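Local atomic coordinates of putative tetR-family transcriptional regulatory protein (Streptomyces coelicolor, PDB entry 2DG8), a protein that probably acts as a TetR-family transcriptional regulator, binding DNA through a helix-turn-helix motif to control gene expression. Residues Arg86-His94 with Arg167-Thr178. Residues are numbered along the deposited sequence; the frame is centred on the assembly and turned at random.
Sequences REAVADLVH and RALTLEAIARIT
Arg167 stretches across helix 82-98 and lays one face of its guanidinium over Ala90, whose CB lies 3.6 Å from Arg167 NH2, off toward the rim of the group. Its edge faces two acids one turn apart. Arg167 NH1 forms a salt bridge with Glu87 OE2 at 2.7 Å, a nearly straight bond on the anti side of the carboxylate, with carboxylate and guanidinium nearly coplanar (26°). The same NH1 donates to Glu87 O, which Asp91 N reaches from the opposite face of the carbonyl plane. Asp91 OD2 pairs with Arg167 NH2 in a salt bridge whose modelled length is doubtful. CG anti to the backbone N (chi1 -170°) and an extended chain carry the guanidinium past Ala90 to both acids. Ala90 in turn is a knob among Arg167, Thr170, Leu171 and Ile174. Ile174 CD1 rests on Val89 CG1 at 3.6 Å, and Val89 also touches Ile151 of helix 141-159. With segment axes at 129°, the contact fastens the chain's last helix, 167-177, to helix 82-98 in the helical C-terminal region of the TetR fold; Ile177 packs on Ala173 of the second subunit. Thr170 OG1, whose stronger partner is His165, also shares a hydrogen bond with His94 NE2 (2.9 Å), near the imidazole plane. At the far end, Arg86 NE donates to Thr178 OG1 (2.9 Å), nearly in the guanidinium plane, while that hydroxyl donates to Ile174 O one turn earlier.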
loop_
_atom_site.group_PDB
_atom_site.type_symbol
_atom_site.label_atom_id
_atom_site.label_comp_id
_atom_site.label_asym_id
_atom_site.label_seq_id
_atom_site.Cartn_x
_atom_site.Cartn_y
_atom_site.Cartn_z
ATOM N N ARG A 86 15.444 -17.433 2.107
ATOM C CA ARG A 86 15.753 -16.128 1.536
ATOM C C ARG A 86 15.412 -16.123 0.052
ATOM O O ARG A 86 14.846 -15.158 -0.466
ATOM C CB ARG A 86 17.241 -15.793 1.708
ATOM C CG ARG A 86 17.704 -15.683 3.146
ATOM C CD ARG A 86 19.157 -15.230 3.218
ATOM N NE ARG A 86 19.592 -14.977 4.593
ATOM C CZ ARG A 86 20.218 -15.861 5.368
ATOM N NH1 ARG A 86 20.567 -15.524 6.606
ATOM N NH2 ARG A 86 20.507 -17.075 4.909
ATOM N N GLU A 87 15.777 -17.208 -0.626
ATOM C CA GLU A 87 15.527 -17.364 -2.059
ATOM C C GLU A 87 14.017 -17.468 -2.290
ATOM O O GLU A 87 13.480 -16.971 -3.281
ATOM C CB GLU A 87 16.209 -18.641 -2.556
ATOM C CG GLU A 87 16.612 -18.630 -4.025
ATOM C CD GLU A 87 17.828 -17.755 -4.292
ATOM O OE1 GLU A 87 18.815 -17.856 -3.536
ATOM O OE2 GLU A 87 17.801 -16.978 -5.265
ATOM N N ALA A 88 13.347 -18.139 -1.357
ATOM C CA ALA A 88 11.908 -18.332 -1.425
ATOM C C ALA A 88 11.193 -16.992 -1.290
ATOM O O ALA A 88 10.192 -16.742 -1.965
ATOM C CB ALA A 88 11.456 -19.284 -0.303
ATOM N N VAL A 89 11.709 -16.138 -0.410
ATOM C CA VAL A 89 11.117 -14.832 -0.178
ATOM C C VAL A 89 11.233 -13.957 -1.419
ATOM O O VAL A 89 10.326 -13.185 -1.720
ATOM C CB VAL A 89 11.784 -14.119 1.020
ATOM C CG1 VAL A 89 11.292 -12.665 1.111
ATOM C CG2 VAL A 89 11.448 -14.865 2.313
ATOM N N ALA A 90 12.348 -14.078 -2.136
ATOM C CA ALA A 90 12.543 -13.291 -3.348
ATOM C C ALA A 90 11.463 -13.686 -4.337
ATOM O O ALA A 90 10.871 -12.834 -5.009
ATOM C CB ALA A 90 13.941 -13.546 -3.950
ATOM N N ASP A 91 11.212 -14.988 -4.419
ATOM C CA ASP A 91 10.195 -15.518 -5.318
ATOM C C ASP A 91 8.838 -14.965 -4.924
ATOM O O ASP A 91 8.025 -14.596 -5.775
ATOM C CB ASP A 91 10.157 -17.052 -5.232
ATOM C CG ASP A 91 11.400 -17.697 -5.793
ATOM O OD1 ASP A 91 11.619 -18.896 -5.528
ATOM O OD2 ASP A 91 12.153 -17.008 -6.507
ATOM N N LEU A 92 8.599 -14.924 -3.621
ATOM C CA LEU A 92 7.335 -14.437 -3.085
ATOM C C LEU A 92 7.128 -12.981 -3.503
ATOM O O LEU A 92 6.063 -12.611 -3.980
ATOM C CB LEU A 92 7.358 -14.521 -1.562
ATOM C CG LEU A 92 6.121 -14.899 -0.749
ATOM C CD1 LEU A 92 6.366 -14.470 0.693
ATOM C CD2 LEU A 92 4.871 -14.236 -1.287
ATOM N N VAL A 93 8.155 -12.160 -3.303
ATOM C CA VAL A 93 8.082 -10.748 -3.642
ATOM C C VAL A 93 7.757 -10.514 -5.108
ATOM O O VAL A 93 6.898 -9.694 -5.427
ATOM C CB VAL A 93 9.402 -10.020 -3.313
ATOM C CG1 VAL A 93 9.445 -8.670 -4.027
ATOM C CG2 VAL A 93 9.518 -9.818 -1.806
ATOM N N HIS A 94 8.447 -11.219 -6.004
ATOM C CA HIS A 94 8.183 -11.022 -7.422
ATOM C C HIS A 94 6.811 -11.543 -7.849
ATOM O O HIS A 94 6.112 -10.911 -8.643
ATOM C CB HIS A 94 9.314 -11.631 -8.257
ATOM C CG HIS A 94 10.572 -10.812 -8.224
ATOM N ND1 HIS A 94 11.209 -10.383 -9.368
ATOM C CD2 HIS A 94 11.263 -10.280 -7.189
ATOM C CE1 HIS A 94 12.232 -9.615 -9.040
ATOM N NE2 HIS A 94 12.288 -9.535 -7.723
ATOM N N ARG A 167 15.513 -9.207 -9.502
ATOM C CA ARG A 167 15.676 -10.166 -8.405
ATOM C C ARG A 167 16.980 -10.022 -7.610
ATOM O O ARG A 167 16.981 -10.216 -6.398
ATOM C CB ARG A 167 15.557 -11.600 -8.948
ATOM C CG ARG A 167 15.475 -12.688 -7.881
ATOM C CD ARG A 167 15.769 -14.070 -8.468
ATOM N NE ARG A 167 15.946 -15.103 -7.447
ATOM C CZ ARG A 167 14.944 -15.673 -6.783
ATOM N NH1 ARG A 167 15.180 -16.605 -5.868
ATOM N NH2 ARG A 167 13.698 -15.313 -7.049
ATOM N N ALA A 168 18.083 -9.681 -8.275
ATOM C CA ALA A 168 19.351 -9.529 -7.557
ATOM C C ALA A 168 19.209 -8.467 -6.466
ATOM O O ALA A 168 19.655 -8.653 -5.335
ATOM C CB ALA A 168 20.473 -9.144 -8.526
ATOM N N LEU A 169 18.582 -7.350 -6.811
ATOM C CA LEU A 169 18.359 -6.271 -5.858
ATOM C C LEU A 169 17.415 -6.754 -4.756
ATOM O O LEU A 169 17.601 -6.436 -3.591
ATOM C CB LEU A 169 17.761 -5.058 -6.585
ATOM C CG LEU A 169 17.584 -3.724 -5.851
ATOM C CD1 LEU A 169 16.412 -3.810 -4.890
ATOM C CD2 LEU A 169 18.868 -3.363 -5.134
ATOM N N THR A 170 16.397 -7.524 -5.128
ATOM C CA THR A 170 15.453 -8.047 -4.148
ATOM C C THR A 170 16.177 -9.016 -3.202
ATOM O O THR A 170 16.036 -8.942 -1.985
ATOM C CB THR A 170 14.270 -8.805 -4.825
ATOM O OG1 THR A 170 13.493 -7.894 -5.624
ATOM C CG2 THR A 170 13.352 -9.425 -3.754
ATOM N N LEU A 171 16.973 -9.908 -3.771
ATOM C CA LEU A 171 17.688 -10.888 -2.974
ATOM C C LEU A 171 18.688 -10.243 -2.020
ATOM O O LEU A 171 18.850 -10.695 -0.892
ATOM C CB LEU A 171 18.393 -11.881 -3.895
ATOM C CG LEU A 171 18.811 -13.190 -3.235
ATOM C CD1 LEU A 171 17.581 -13.915 -2.666
ATOM C CD2 LEU A 171 19.521 -14.051 -4.272
ATOM N N GLU A 172 19.348 -9.175 -2.462
ATOM C CA GLU A 172 20.319 -8.490 -1.610
ATOM C C GLU A 172 19.656 -7.834 -0.398
ATOM O O GLU A 172 20.160 -7.931 0.715
ATOM C CB GLU A 172 21.088 -7.418 -2.397
ATOM C CG GLU A 172 22.302 -6.887 -1.640
ATOM C CD GLU A 172 23.041 -5.796 -2.388
ATOM O OE1 GLU A 172 22.518 -4.664 -2.478
ATOM O OE2 GLU A 172 24.150 -6.072 -2.895
ATOM N N ALA A 173 18.535 -7.153 -0.614
ATOM C CA ALA A 173 17.837 -6.489 0.493
ATOM C C ALA A 173 17.425 -7.550 1.503
ATOM O O ALA A 173 17.558 -7.374 2.717
ATOM C CB ALA A 173 16.603 -5.744 -0.021
ATOM N N ILE A 174 16.922 -8.664 0.992
ATOM C CA ILE A 174 16.508 -9.750 1.855
ATOM C C ILE A 174 17.707 -10.269 2.643
ATOM O O ILE A 174 17.628 -10.430 3.863
ATOM C CB ILE A 174 15.862 -10.874 1.020
ATOM C CG1 ILE A 174 14.524 -10.369 0.460
ATOM C CG2 ILE A 174 15.673 -12.117 1.867
ATOM C CD1 ILE A 174 13.973 -11.168 -0.703
ATOM N N ALA A 175 18.825 -10.506 1.958
ATOM C CA ALA A 175 20.018 -11.001 2.639
ATOM C C ALA A 175 20.441 -10.029 3.729
ATOM O O ALA A 175 20.773 -10.439 4.836
ATOM C CB ALA A 175 21.169 -11.206 1.640
ATOM N N ARG A 176 20.419 -8.738 3.419
ATOM C CA ARG A 176 20.802 -7.726 4.396
ATOM C C ARG A 176 19.872 -7.663 5.623
ATOM O O ARG A 176 20.347 -7.698 6.761
ATOM C CB ARG A 176 20.922 -6.362 3.686
ATOM C CG ARG A 176 22.317 -6.179 3.067
ATOM C CD ARG A 176 22.400 -5.369 1.763
ATOM N NE ARG A 176 22.274 -3.928 1.936
ATOM C CZ ARG A 176 22.865 -3.022 1.157
ATOM N NH1 ARG A 176 22.684 -1.728 1.388
ATOM N NH2 ARG A 176 23.657 -3.398 0.163
ATOM N N ILE A 177 18.556 -7.615 5.404
ATOM C CA ILE A 177 17.593 -7.553 6.509
ATOM C C ILE A 177 17.652 -8.813 7.397
ATOM O O ILE A 177 17.419 -8.742 8.599
ATOM C CB ILE A 177 16.140 -7.370 5.986
ATOM C CG1 ILE A 177 15.289 -6.621 7.013
ATOM C CG2 ILE A 177 15.492 -8.726 5.734
ATOM C CD1 ILE A 177 15.612 -5.160 7.142
ATOM N N THR A 178 17.976 -9.959 6.808
ATOM C CA THR A 178 18.056 -11.201 7.566
ATOM C C THR A 178 19.479 -11.512 8.058
ATOM O O THR A 178 19.826 -12.666 8.319
ATOM C CB THR A 178 17.534 -12.395 6.734
ATOM O OG1 THR A 178 18.291 -12.501 5.526
ATOM C CG2 THR A 178 16.057 -12.202 6.379
#